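Local coordinates for protein beta-agarase (Persicobacter, PDB 6AII) that probably hydrolyses agarose to neoagarobiose, as the calcium-binding catalytic domain of a family 16 beta-agarase, at residues Ala122-Ala127 with Met313-Ile318; Cys149-Gly154 with Lys171-Ser176; Pro10-Pro15 with Trp317-Thr322. All blocks are in the same frame, centred on the assembly; numbering follows the deposited sequence. Where two conformers were deposited one is given.

Contact 1 (Ala122-Ala127 with Met313-Ile318); sequences ARVKIA and MKVDWI. With CA (calcium ion), chain B.
R123 lays its side chain along W317 and D316, meeting one with its CB and the other with its guanidinium. Its CB sits over the indole, 3.6 Å from the centroid of the five-membered ring of W317, whose first torsion (chi1 49°) folds the indole back toward the neighbouring strand. Further out, NH2 of R123 meets OD2 of D316 at 2.7 Å in a salt bridge, the oxygen lying near the guanidinium plane but approached from above the carboxylate plane. The other oxygen, OD1 of D316, binds the calcium ion at 2.3 Å, and the backbone O of D316 joins it; D5, D30, N32, G74 and a water complete the site.

Main-chain bonds pair R123 N with W317 O (2.9 Å), D316 N with R123 O (2.8 Å), and K125 with K314 in both directions. Apolar contact falls on the opposite face, where CG1 of V124 meets CG2 of V315 and CE of M313, each at 4.2 Å; M313 also packs on strand 280-287.

Since D316 and W317 both face R123, the antiparallel pair contains a classic beta bulge, and this one carries a calcium ligand at its corner.

Contact 2 (Cys149-Gly154 with Lys171-Ser176); sequences CENYGG and KHIHLS
E150 and H174 are brought together by two different first torsions: CG of E150 stands anti to its carbonyl carbon (chi1 -54°), while CG of H174 stands anti to its backbone N (chi1 -169°). The side chains then run side by side from neighbouring strands, pointing the same way, so that OE1 comes to the ring edge at ND1. ND1 of H174 donates to OE1 of E150 at 2.7 Å; the oxygen lies in the ring plane, yet it is reached from above the carboxylate plane, the two flat groups being 56° apart. S176 CB rests over one face of the same imidazole, and W203 stacks on the ring.

Beneath this pair the backbone is unevenly stitched. H174 N gives a nearly straight bond to E150 O (2.8 Å), whereas the return bond from E150 N to H174 O is long and weak. One residue on, the amide of N151 takes over: ND2 reaches H172 O at 2.7 Å, almost in line with the carbonyl, and OD1 accepts from G153 N at 2.9 Å, closing an Asx turn. An alanine in place of N151 would probably leave the H172 carbonyl and the G153 N-H without these partners, freeing the turn to shift. On the other side of the strands SG of C149 touches CG2 of I173 at 3.9 Å.

Strand 144-151 probably corresponds to the one that carries the catalytic carboxylates in family 16 enzymes, its sequence being consistent with the family's E-x-D-x-x-E pattern. A histidine N-H set against E150 is therefore likely to help fix how that carboxylate is turned.

Contact 3 (Pro10-Pro15 with Trp317-Thr322); sequences PVPADP and WIRVYT
V11 and Y321 mark the nearest backbone approach, with CA atoms 8.5 Å apart, so the irregular, proline-rich 10-15 segment lies beside strand 317-322 without pairing with it, and side chains must span the distance. CG2 of V11 does so by settling on one face of the Y321 ring, 3.7 Å from its centroid and 21° off the normal. The methyl is displaced toward the rim and comes closest to CE1 of Y321, at 3.4 Å, in a CH-pi contact. The same methyl, CG2 of V11, also stands over one face of the R319 guanidinium, 4.1 Å above its plane and toward its rim, so one branch of V11 lies over both flat groups.

R319 supplies the polar half. Its CG lies between backbone N and carbonyl carbon (chi1 67°), and from there the chain extends to set NE at the edge of the Y321 ring, in its plane. NH2 of R319 donates to P10 O at 3.1 Å, a bent bond that reaches the oxygen from above the carbonyl plane. That nitrogen has a stronger partner in E121, with which it forms a salt bridge, while NH1 bonds to I9 O and only weakly to the Y321 hydroxyl, so that the guanidinium ties two successive carbonyls of the N-terminal segment to an acidic residue of the sheet.

W6 packs on both R319 and Y321, V11 and P15 lean on W21 of strand 19-23, and P12 rests on F119 of strand 118-125 and Y232 of strand 228-233, so the segment lies across several strands of the antiparallel sheet.

How the contacts relate
From the N terminus, the chain first lays down 10-15, just before strand 19-23; about 300 residues later contact 3 closes the longest loop. Contact 1 closes the next, from 122-127 to 313-318 with 185 residues between, ending on the same stretch as contact 3 and sharing W317 and I318 with it. The short loop closed by contact 2 lies wholly within both. Strand 312-325 pairs with strand 118-125 in the antiparallel sheet and, farther along, receives the 10-15 loop through side chains. Contact 2 belongs to the mixed sheet, its centre about 13 Å from that of contact 1, and I126 packs against N151 and G153 where the two meet. Contacts 2 and 3 do not touch.

Contact 1 (Ala122-Ala127 with Met313-Ile318)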
ATOM      1  N   ALA A 122      -1.987   3.751  -8.129  1.00 17.10           N
ATOM      2  CA  ALA A 122      -2.757   4.756  -7.451  1.00 16.97           C
ATOM      3  C   ALA A 122      -1.956   6.057  -7.430  1.00 16.75           C
ATOM      4  O   ALA A 122      -0.711   6.040  -7.317  1.00 17.29           O
ATOM      5  CB  ALA A 122      -3.048   4.285  -6.042  1.00 18.83           C
ATOM      6  N   ARG A 123      -2.667   7.191  -7.427  1.00 17.21           N
ATOM      7  CA  ARG A 123      -2.097   8.485  -7.225  1.00 15.59           C
ATOM      8  C   ARG A 123      -2.545   8.955  -5.861  1.00 16.74           C
ATOM      9  O   ARG A 123      -3.758   9.173  -5.660  1.00 17.84           O
ATOM     10  CB  ARG A 123      -2.528   9.471  -8.323  1.00 17.58           C
ATOM     11  CG  ARG A 123      -1.832  10.818  -8.260  1.00 18.34           C
ATOM     12  CD  ARG A 123      -1.993  11.684  -9.485  1.00 19.46           C
ATOM     13  NE  ARG A 123      -1.124  12.858  -9.420  1.00 19.75           N
ATOM     14  CZ  ARG A 123      -1.508  14.111  -9.164  1.00 21.28           C
ATOM     15  NH1 ARG A 123      -0.594  15.091  -9.217  1.00 25.43           N
ATOM     16  NH2 ARG A 123      -2.760  14.421  -8.874  1.00 22.70           N
ATOM     17  N   VAL A 124      -1.570   9.062  -4.978  1.00 17.19           N
ATOM     18  CA  VAL A 124      -1.884   9.284  -3.580  1.00 17.78           C
ATOM     19  C   VAL A 124      -1.140  10.520  -3.102  1.00 20.61           C
ATOM     20  O   VAL A 124      -0.033  10.779  -3.565  1.00 21.12           O
ATOM     21  CB  VAL A 124      -1.513   8.063  -2.734  1.00 19.32           C
ATOM     22  CG1 VAL A 124      -2.353   6.846  -3.126  1.00 20.89           C
ATOM     23  CG2 VAL A 124      -0.051   7.758  -2.770  1.00 21.87           C
ATOM     24  N   LYS A 125      -1.706  11.162  -2.084  1.00 19.76           N
ATOM     25  CA  LYS A 125      -0.956  12.140  -1.330  1.00 19.05           C
ATOM     26  C   LYS A 125      -0.812  11.596   0.101  1.00 17.40           C
ATOM     27  O   LYS A 125      -1.784  11.582   0.856  1.00 17.31           O
ATOM     28  CB  LYS A 125      -1.676  13.485  -1.306  1.00 20.94           C
ATOM     29  CG  LYS A 125      -0.789  14.702  -1.156  1.00 23.73           C
ATOM     30  CD  LYS A 125      -0.194  14.839   0.156  1.00 23.27           C
ATOM     31  CE  LYS A 125      -1.170  15.067   1.276  1.00 27.12           C
ATOM     32  NZ  LYS A 125      -0.382  15.171   2.545  1.00 28.15           N
ATOM     33  N   ILE A 126       0.354  11.067   0.336  1.00 18.45           N
ATOM     34  CA  ILE A 126       0.691  10.481   1.660  1.00 18.13           C
ATOM     35  C   ILE A 126       0.510  11.563   2.739  1.00 18.14           C
ATOM     36  O   ILE A 126       0.879  12.713   2.543  1.00 20.31           O
ATOM     37  CB  ILE A 126       2.086   9.886   1.567  1.00 19.48           C
ATOM     38  CG1 ILE A 126       1.977   8.560   0.782  1.00 23.09           C
ATOM     39  CG2 ILE A 126       2.673   9.651   2.988  1.00 20.88           C
ATOM     40  CD1 ILE A 126       3.219   7.980   0.271  1.00 28.90           C
ATOM     41  N   ALA A 127      -0.108  11.183   3.852  1.00 16.94           N
ATOM     42  CA  ALA A 127      -0.337  12.101   4.968  1.00 18.64           C
ATOM     43  C   ALA A 127       0.992  12.649   5.502  1.00 17.49           C
ATOM     44  O   ALA A 127       1.939  11.901   5.683  1.00 19.73           O
ATOM     45  CB  ALA A 127      -1.067  11.412   6.057  1.00 17.99           C
ATOM     46  N   MET A 313      -4.716  10.704   4.447  1.00 16.43           N
ATOM     47  CA  MET A 313      -4.137  10.091   3.245  1.00 17.38           C
ATOM     48  C   MET A 313      -5.159  10.293   2.119  1.00 17.76           C
ATOM     49  O   MET A 313      -6.309   9.883   2.262  1.00 19.42           O
ATOM     50  CB  MET A 313      -3.871   8.613   3.416  1.00 19.84           C
ATOM     51  CG  MET A 313      -3.233   7.958   2.191  1.00 20.16           C
ATOM     52  SD  MET A 313      -3.094   6.144   2.458  1.00 20.73           S
ATOM     53  CE  MET A 313      -2.434   5.654   0.879  1.00 23.45           C
ATOM     54  N   LYS A 314      -4.761  10.920   1.016  1.00 17.55           N
ATOM     55  CA  LYS A 314      -5.709  11.290  -0.045  1.00 17.83           C
ATOM     56  C   LYS A 314      -5.424  10.417  -1.279  1.00 19.77           C
ATOM     57  O   LYS A 314      -4.232  10.142  -1.582  1.00 20.10           O
ATOM     58  CB  LYS A 314      -5.581  12.763  -0.424  1.00 17.89           C
ATOM     59  CG  LYS A 314      -5.900  13.678   0.718  1.00 21.26           C
ATOM     60  CD  LYS A 314      -5.722  15.159   0.404  1.00 25.65           C
ATOM     61  CE  LYS A 314      -6.027  15.991   1.625  1.00 32.95           C
ATOM     62  NZ  LYS A 314      -5.692  17.407   1.370  1.00 39.73           N
ATOM     63  N   VAL A 315      -6.473   9.998  -1.959  1.00 17.35           N
ATOM     64  CA  VAL A 315      -6.295   9.180  -3.144  1.00 17.39           C
ATOM     65  C   VAL A 315      -6.994   9.926  -4.298  1.00 16.77           C
ATOM     66  O   VAL A 315      -8.225   9.970  -4.348  1.00 18.07           O
ATOM     67  CB  VAL A 315      -6.850   7.754  -2.989  1.00 18.16           C
ATOM     68  CG1 VAL A 315      -6.545   6.909  -4.228  1.00 19.25           C
ATOM     69  CG2 VAL A 315      -6.316   7.067  -1.719  1.00 21.49           C
ATOM     70  N   ASP A 316      -6.178  10.477  -5.202  1.00 15.77           N
ATOM     71  CA  ASP A 316      -6.754  11.209  -6.362  1.00 16.17           C
ATOM     72  C   ASP A 316      -7.404  10.237  -7.321  1.00 18.47           C
ATOM     73  O   ASP A 316      -8.432  10.538  -7.937  1.00 19.45           O
ATOM     74  CB  ASP A 316      -5.633  11.996  -7.031  1.00 19.56           C
ATOM     75  CG  ASP A 316      -6.092  12.893  -8.169  1.00 20.99           C
ATOM     76  OD1 ASP A 316      -7.297  13.274  -8.188  1.00 19.91           O
ATOM     77  OD2 ASP A 316      -5.220  13.222  -9.016  1.00 20.58           O
ATOM     78  N   TRP A 317      -6.770   9.097  -7.543  1.00 16.90           N
ATOM     79  CA  TRP A 317      -7.333   8.104  -8.440  1.00 18.23           C
ATOM     80  C   TRP A 317      -6.665   6.746  -8.208  1.00 16.46           C
ATOM     81  O   TRP A 317      -5.530   6.650  -7.689  1.00 18.52           O
ATOM     82  CB  TRP A 317      -7.226   8.513  -9.935  1.00 16.42           C
ATOM     83  CG  TRP A 317      -5.926   8.995 -10.500  1.00 16.34           C
ATOM     84  CD1 TRP A 317      -5.674  10.289 -10.797  1.00 17.74           C
ATOM     85  CD2 TRP A 317      -4.769   8.260 -10.912  1.00 16.95           C
ATOM     86  NE1 TRP A 317      -4.481  10.430 -11.443  1.00 18.35           N
ATOM     87  CE2 TRP A 317      -3.898   9.199 -11.531  1.00 17.73           C
ATOM     88  CE3 TRP A 317      -4.400   6.900 -10.861  1.00 19.28           C
ATOM     89  CZ2 TRP A 317      -2.678   8.827 -12.050  1.00 18.43           C
ATOM     90  CZ3 TRP A 317      -3.156   6.537 -11.343  1.00 18.42           C
ATOM     91  CH2 TRP A 317      -2.318   7.491 -11.948  1.00 18.53           C
ATOM     92  N   ILE A 318      -7.360   5.698  -8.612  1.00 17.11           N
ATOM     93  CA  ILE A 318      -6.877   4.358  -8.721  1.00 17.13           C
ATOM     94  C   ILE A 318      -7.178   3.937 -10.156  1.00 18.32           C
ATOM     95  O   ILE A 318      -8.335   4.114 -10.588  1.00 18.76           O
ATOM     96  CB  ILE A 318      -7.564   3.388  -7.739  1.00 19.46           C
ATOM     97  CG1 ILE A 318      -7.352   3.815  -6.293  1.00 19.35           C
ATOM     98  CG2 ILE A 318      -7.163   1.964  -8.006  1.00 20.41           C
ATOM     99  CD1 ILE A 318      -8.309   3.157  -5.332  1.00 19.64           C
TER
HETATM  100 CA    CA B 501      -9.544  12.846  -8.610  1.00 20.34          CA
HETATM  101  O   HOH W   1      -9.225  15.304  -9.036  1.00 24.33           O

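Contact 2 (Cys149-Gly154 with Lys171-Ser176)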
ATOM      1  N   CYS A 149       2.796  -0.182  -1.861  1.00 21.41           N
ATOM      2  CA  CYS A 149       3.417   0.933  -1.102  1.00 22.37           C
ATOM      3  C   CYS A 149       3.154   0.705   0.389  1.00 20.60           C
ATOM      4  O   CYS A 149       1.996   0.603   0.767  1.00 19.86           O
ATOM      5  CB  CYS A 149       2.794   2.251  -1.515  1.00 20.39           C
ATOM      6  SG  CYS A 149       3.220   3.670  -0.414  1.00 23.25           S
ATOM      7  N   GLU A 150       4.198   0.630   1.211  1.00 20.27           N
ATOM      8  CA  GLU A 150       4.072   0.836   2.626  1.00 20.16           C
ATOM      9  C   GLU A 150       5.018   1.980   2.957  1.00 22.32           C
ATOM     10  O   GLU A 150       6.205   1.937   2.636  1.00 20.21           O
ATOM     11  CB  GLU A 150       4.410  -0.374   3.530  1.00 20.95           C
ATOM     12  CG  GLU A 150       3.641  -1.598   3.162  1.00 23.50           C
ATOM     13  CD  GLU A 150       4.033  -2.754   4.081  1.00 29.14           C
ATOM     14  OE1 GLU A 150       4.776  -3.600   3.567  1.00 26.75           O
ATOM     15  OE2 GLU A 150       3.670  -2.736   5.321  1.00 27.12           O
ATOM     16  N   ASN A 151       4.460   3.036   3.494  1.00 19.30           N
ATOM     17  CA  ASN A 151       5.199   4.251   3.760  1.00 21.51           C
ATOM     18  C   ASN A 151       4.723   4.817   5.082  1.00 19.37           C
ATOM     19  O   ASN A 151       3.573   4.514   5.466  1.00 20.84           O
ATOM     20  CB  ASN A 151       4.954   5.232   2.611  1.00 23.50           C
ATOM     21  CG  ASN A 151       5.371   6.654   2.925  1.00 27.21           C
ATOM     22  OD1 ASN A 151       4.564   7.370   3.498  1.00 28.89           O
ATOM     23  ND2 ASN A 151       6.642   6.917   2.785  1.00 32.14           N
ATOM     24  N   TYR A 152       5.589   5.527   5.769  1.00 19.75           N
ATOM     25  CA  TYR A 152       5.311   5.923   7.116  1.00 20.29           C
ATOM     26  C   TYR A 152       5.118   7.409   7.309  1.00 19.95           C
ATOM     27  O   TYR A 152       5.261   7.935   8.449  1.00 20.01           O
ATOM     28  CB  TYR A 152       6.436   5.327   7.977  1.00 24.48           C
ATOM     29  CG  TYR A 152       6.319   3.826   7.978  1.00 22.14           C
ATOM     30  CD1 TYR A 152       5.385   3.186   8.795  1.00 27.29           C
ATOM     31  CD2 TYR A 152       6.991   3.080   7.045  1.00 25.80           C
ATOM     32  CE1 TYR A 152       5.227   1.808   8.744  1.00 29.59           C
ATOM     33  CE2 TYR A 152       6.834   1.710   6.967  1.00 29.38           C
ATOM     34  CZ  TYR A 152       5.937   1.083   7.814  1.00 30.09           C
ATOM     35  OH  TYR A 152       5.712  -0.260   7.695  1.00 41.39           O
ATOM     36  N   GLY A 153       4.797   8.181   6.286  1.00 18.54           N
ATOM     37  CA  GLY A 153       4.268   9.511   6.440  1.00 20.60           C
ATOM     38  C   GLY A 153       5.362  10.583   6.565  1.00 20.35           C
ATOM     39  O   GLY A 153       6.398  10.569   5.866  1.00 21.91           O
ATOM     40  N   GLY A 154       5.100  11.510   7.456  1.00 19.79           N
ATOM     41  CA  GLY A 154       5.912  12.703   7.580  1.00 19.31           C
ATOM     42  C   GLY A 154       6.822  12.695   8.788  1.00 22.31           C
ATOM     43  O   GLY A 154       6.926  11.710   9.497  1.00 20.13           O
ATOM     44  N   LYS A 171      11.435   8.344   4.769  1.00 17.99           N
ATOM     45  CA  LYS A 171      12.047   8.515   3.479  1.00 18.23           C
ATOM     46  C   LYS A 171      11.805   7.322   2.542  1.00 17.68           C
ATOM     47  O   LYS A 171      12.069   7.411   1.343  1.00 17.78           O
ATOM     48  CB  LYS A 171      13.531   8.794   3.614  1.00 19.51           C
ATOM     49  CG  LYS A 171      14.379   7.604   4.000  1.00 20.90           C
ATOM     50  CD  LYS A 171      15.818   8.060   4.301  1.00 25.16           C
ATOM     51  CE  LYS A 171      16.716   6.921   4.701  1.00 29.36           C
ATOM     52  NZ  LYS A 171      18.094   7.484   4.879  1.00 35.12           N
ATOM     53  N   HIS A 172      11.328   6.216   3.089  1.00 18.50           N
ATOM     54  CA  HIS A 172      11.236   4.976   2.350  1.00 20.42           C
ATOM     55  C   HIS A 172       9.822   4.726   1.802  1.00 27.53           C
ATOM     56  O   HIS A 172       8.789   5.312   2.203  1.00 28.30           O
ATOM     57  CB  HIS A 172      11.608   3.797   3.211  1.00 22.68           C
ATOM     58  CG  HIS A 172      13.000   3.717   3.619  1.00 19.22           C
ATOM     59  ND1 HIS A 172      13.430   4.294   4.789  1.00 24.42           N
ATOM     60  CD2 HIS A 172      14.083   3.223   3.044  1.00 20.40           C
ATOM     61  CE1 HIS A 172      14.696   4.126   4.878  1.00 22.76           C
ATOM     62  NE2 HIS A 172      15.143   3.446   3.845  1.00 24.73           N
ATOM     63  N   ILE A 173       9.822   3.925   0.762  1.00 20.43           N
ATOM     64  CA  ILE A 173       8.602   3.194   0.295  1.00 19.43           C
ATOM     65  C   ILE A 173       8.999   1.719   0.269  1.00 18.96           C
ATOM     66  O   ILE A 173       9.879   1.329  -0.489  1.00 18.59           O
ATOM     67  CB  ILE A 173       8.072   3.697  -1.049  1.00 19.61           C
ATOM     68  CG1 ILE A 173       7.596   5.149  -0.995  1.00 21.74           C
ATOM     69  CG2 ILE A 173       6.892   2.818  -1.516  1.00 20.05           C
ATOM     70  CD1 ILE A 173       7.350   5.776  -2.358  1.00 24.48           C
ATOM     71  N   HIS A 174       8.276   0.899   1.012  1.00 17.50           N
ATOM     72  CA  HIS A 174       8.484  -0.537   0.987  1.00 22.52           C
ATOM     73  C   HIS A 174       7.840  -1.166  -0.247  1.00 20.65           C
ATOM     74  O   HIS A 174       6.686  -0.938  -0.449  1.00 21.02           O
ATOM     75  CB  HIS A 174       7.914  -1.141   2.268  1.00 24.90           C
ATOM     76  CG  HIS A 174       8.297  -2.566   2.494  1.00 25.10           C
ATOM     77  ND1 HIS A 174       7.374  -3.523   2.943  1.00 24.39           N
ATOM     78  CD2 HIS A 174       9.486  -3.203   2.349  1.00 23.46           C
ATOM     79  CE1 HIS A 174       8.024  -4.681   3.100  1.00 25.04           C
ATOM     80  NE2 HIS A 174       9.300  -4.503   2.798  1.00 20.66           N
ATOM     81  N   LEU A 175       8.627  -1.878  -1.084  1.00 17.87           N
ATOM     82  CA  LEU A 175       8.161  -2.523  -2.311  1.00 18.03           C
ATOM     83  C   LEU A 175       8.376  -4.026  -2.075  1.00 18.37           C
ATOM     84  O   LEU A 175       9.531  -4.463  -2.029  1.00 20.76           O
ATOM     85  CB  LEU A 175       8.976  -2.045  -3.525  1.00 18.52           C
ATOM     86  CG  LEU A 175       9.038  -0.542  -3.706  1.00 18.04           C
ATOM     87  CD1 LEU A 175      10.006  -0.225  -4.859  1.00 20.68           C
ATOM     88  CD2 LEU A 175       7.624   0.042  -3.963  1.00 19.04           C
ATOM     89  N   SER A 176       7.290  -4.741  -1.913  1.00 18.26           N
ATOM     90  CA  SER A 176       7.438  -6.118  -1.453  1.00 18.82           C
ATOM     91  C   SER A 176       6.199  -6.936  -1.787  1.00 20.94           C
ATOM     92  O   SER A 176       5.286  -6.492  -2.507  1.00 19.69           O
ATOM     93  CB  SER A 176       7.705  -6.113   0.070  1.00 20.43           C
ATOM     94  OG  SER A 176       8.254  -7.374   0.425  1.00 20.87           O
TER

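Contact 3 (Pro10-Pro15 with Trp317-Thr322)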
ATOM      1  N   PRO A  10       0.688   8.140 -19.491  1.00 25.93           N
ATOM      2  CA  PRO A  10       0.875   6.791 -20.071  1.00 26.30           C
ATOM      3  C   PRO A  10       0.969   5.753 -18.933  1.00 23.46           C
ATOM      4  O   PRO A  10       1.408   6.075 -17.795  1.00 22.32           O
ATOM      5  CB  PRO A  10       2.207   6.831 -20.820  1.00 27.15           C
ATOM      6  CG  PRO A  10       2.595   8.287 -20.842  1.00 33.52           C
ATOM      7  CD  PRO A  10       1.879   8.984 -19.705  1.00 28.89           C
ATOM      8  N   VAL A  11       0.592   4.540 -19.280  1.00 22.80           N
ATOM      9  CA  VAL A  11       0.866   3.421 -18.389  1.00 21.91           C
ATOM     10  C   VAL A  11       2.351   3.134 -18.552  1.00 22.93           C
ATOM     11  O   VAL A  11       2.809   2.881 -19.645  1.00 22.64           O
ATOM     12  CB  VAL A  11       0.012   2.187 -18.717  1.00 21.33           C
ATOM     13  CG1 VAL A  11       0.472   0.960 -17.957  1.00 22.54           C
ATOM     14  CG2 VAL A  11      -1.487   2.486 -18.493  1.00 26.01           C
ATOM     15  N   PRO A  12       3.112   3.135 -17.449  1.00 22.01           N
ATOM     16  CA  PRO A  12       4.524   3.010 -17.627  1.00 23.17           C
ATOM     17  C   PRO A  12       5.066   1.615 -17.921  1.00 23.28           C
ATOM     18  O   PRO A  12       6.265   1.485 -18.313  1.00 24.49           O
ATOM     19  CB  PRO A  12       5.045   3.516 -16.266  1.00 21.56           C
ATOM     20  CG  PRO A  12       3.978   3.193 -15.302  1.00 22.66           C
ATOM     21  CD  PRO A  12       2.708   3.475 -16.075  1.00 21.46           C
ATOM     22  N   ALA A  13       4.287   0.554 -17.694  1.00 21.32           N
ATOM     23  CA  ALA A  13       4.694  -0.798 -18.004  1.00 20.04           C
ATOM     24  C   ALA A  13       4.318  -1.081 -19.465  1.00 24.05           C
ATOM     25  O   ALA A  13       3.381  -0.477 -19.958  1.00 23.84           O
ATOM     26  CB  ALA A  13       4.008  -1.763 -17.100  1.00 20.75           C
ATOM     27  N   ASP A  14       5.035  -2.032 -20.014  1.00 27.71           N
ATOM     28  CA  ASP A  14       4.726  -2.420 -21.385  0.50 27.21           C
ATOM     29  C   ASP A  14       3.890  -3.707 -21.378  1.00 23.89           C
ATOM     30  O   ASP A  14       4.191  -4.715 -20.755  1.00 29.98           O
ATOM     31  CB  ASP A  14       5.980  -2.537 -22.253  0.50 28.84           C
ATOM     32  CG  ASP A  14       5.599  -2.893 -23.680  0.50 31.33           C
ATOM     33  OD1 ASP A  14       5.430  -1.944 -24.470  0.50 35.64           O
ATOM     34  OD2 ASP A  14       5.359  -4.121 -23.940  0.50 25.30           O
ATOM     35  N   PRO A  15       2.764  -3.654 -22.140  1.00 24.20           N
ATOM     36  CA  PRO A  15       1.827  -4.761 -22.114  1.00 25.22           C
ATOM     37  C   PRO A  15       2.173  -5.984 -22.959  1.00 26.68           C
ATOM     38  O   PRO A  15       1.407  -6.992 -22.929  1.00 29.50           O
ATOM     39  CB  PRO A  15       0.553  -4.173 -22.737  1.00 25.92           C
ATOM     40  CG  PRO A  15       1.070  -3.119 -23.663  1.00 25.79           C
ATOM     41  CD  PRO A  15       2.362  -2.591 -23.044  1.00 24.91           C
ATOM     42  N   TRP A 317      -6.770   9.097  -7.543  1.00 16.90           N
ATOM     43  CA  TRP A 317      -7.333   8.104  -8.440  1.00 18.23           C
ATOM     44  C   TRP A 317      -6.665   6.746  -8.208  1.00 16.46           C
ATOM     45  O   TRP A 317      -5.530   6.650  -7.689  1.00 18.52           O
ATOM     46  CB  TRP A 317      -7.226   8.513  -9.935  1.00 16.42           C
ATOM     47  CG  TRP A 317      -5.926   8.995 -10.500  1.00 16.34           C
ATOM     48  CD1 TRP A 317      -5.674  10.289 -10.797  1.00 17.74           C
ATOM     49  CD2 TRP A 317      -4.769   8.260 -10.912  1.00 16.95           C
ATOM     50  NE1 TRP A 317      -4.481  10.430 -11.443  1.00 18.35           N
ATOM     51  CE2 TRP A 317      -3.898   9.199 -11.531  1.00 17.73           C
ATOM     52  CE3 TRP A 317      -4.400   6.900 -10.861  1.00 19.28           C
ATOM     53  CZ2 TRP A 317      -2.678   8.827 -12.050  1.00 18.43           C
ATOM     54  CZ3 TRP A 317      -3.156   6.537 -11.343  1.00 18.42           C
ATOM     55  CH2 TRP A 317      -2.318   7.491 -11.948  1.00 18.53           C
ATOM     56  N   ILE A 318      -7.360   5.698  -8.612  1.00 17.11           N
ATOM     57  CA  ILE A 318      -6.877   4.358  -8.721  1.00 17.13           C
ATOM     58  C   ILE A 318      -7.178   3.937 -10.156  1.00 18.32           C
ATOM     59  O   ILE A 318      -8.335   4.114 -10.588  1.00 18.76           O
ATOM     60  CB  ILE A 318      -7.564   3.388  -7.739  1.00 19.46           C
ATOM     61  CG1 ILE A 318      -7.352   3.815  -6.293  1.00 19.35           C
ATOM     62  CG2 ILE A 318      -7.163   1.964  -8.006  1.00 20.41           C
ATOM     63  CD1 ILE A 318      -8.309   3.157  -5.332  1.00 19.64           C
ATOM     64  N   ARG A 319      -6.207   3.312 -10.827  1.00 19.00           N
ATOM     65  CA  ARG A 319      -6.499   2.789 -12.208  1.00 20.16           C
ATOM     66  C   ARG A 319      -5.867   1.419 -12.343  1.00 19.97           C
ATOM     67  O   ARG A 319      -4.783   1.125 -11.837  1.00 19.10           O
ATOM     68  CB  ARG A 319      -6.038   3.761 -13.294  1.00 19.33           C
ATOM     69  CG  ARG A 319      -4.519   3.935 -13.390  1.00 18.27           C
ATOM     70  CD  ARG A 319      -4.177   5.032 -14.378  1.00 19.18           C
ATOM     71  NE  ARG A 319      -2.762   5.101 -14.633  1.00 18.37           N
ATOM     72  CZ  ARG A 319      -2.156   5.613 -15.682  1.00 18.46           C
ATOM     73  NH1 ARG A 319      -2.885   6.016 -16.734  1.00 20.33           N
ATOM     74  NH2 ARG A 319      -0.835   5.798 -15.648  1.00 18.42           N
ATOM     75  N   VAL A 320      -6.611   0.545 -13.031  1.00 18.00           N
ATOM     76  CA  VAL A 320      -6.237  -0.817 -13.266  1.00 17.85           C
ATOM     77  C   VAL A 320      -6.374  -1.134 -14.766  1.00 19.12           C
ATOM     78  O   VAL A 320      -7.405  -0.748 -15.329  1.00 19.47           O
ATOM     79  CB  VAL A 320      -7.080  -1.787 -12.433  1.00 17.97           C
ATOM     80  CG1 VAL A 320      -6.776  -3.206 -12.778  1.00 19.45           C
ATOM     81  CG2 VAL A 320      -6.822  -1.545 -10.930  1.00 19.52           C
ATOM     82  N   TYR A 321      -5.352  -1.759 -15.311  1.00 19.32           N
ATOM     83  CA  TYR A 321      -5.380  -2.140 -16.745  1.00 18.95           C
ATOM     84  C   TYR A 321      -4.940  -3.597 -16.885  1.00 20.95           C
ATOM     85  O   TYR A 321      -4.079  -4.097 -16.194  1.00 18.92           O
ATOM     86  CB  TYR A 321      -4.477  -1.282 -17.628  1.00 19.51           C
ATOM     87  CG  TYR A 321      -4.723   0.199 -17.649  1.00 19.92           C
ATOM     88  CD1 TYR A 321      -4.192   1.025 -16.656  1.00 20.67           C
ATOM     89  CD2 TYR A 321      -5.473   0.800 -18.633  1.00 18.92           C
ATOM     90  CE1 TYR A 321      -4.404   2.386 -16.662  1.00 19.38           C
ATOM     91  CE2 TYR A 321      -5.700   2.157 -18.616  1.00 20.18           C
ATOM     92  CZ  TYR A 321      -5.125   2.973 -17.668  1.00 20.26           C
ATOM     93  OH  TYR A 321      -5.350   4.318 -17.727  1.00 20.82           O
ATOM     94  N   THR A 322      -5.507  -4.267 -17.921  1.00 21.02           N
ATOM     95  CA  THR A 322      -5.086  -5.568 -18.341  1.00 19.98           C
ATOM     96  C   THR A 322      -4.724  -5.490 -19.852  1.00 21.74           C
ATOM     97  O   THR A 322      -5.209  -4.655 -20.573  1.00 20.25           O
ATOM     98  CB  THR A 322      -6.153  -6.646 -18.068  1.00 21.10           C
ATOM     99  OG1 THR A 322      -7.251  -6.355 -18.950  1.00 22.50           O
ATOM    100  CG2 THR A 322      -6.505  -6.703 -16.595  1.00 22.90           C
TER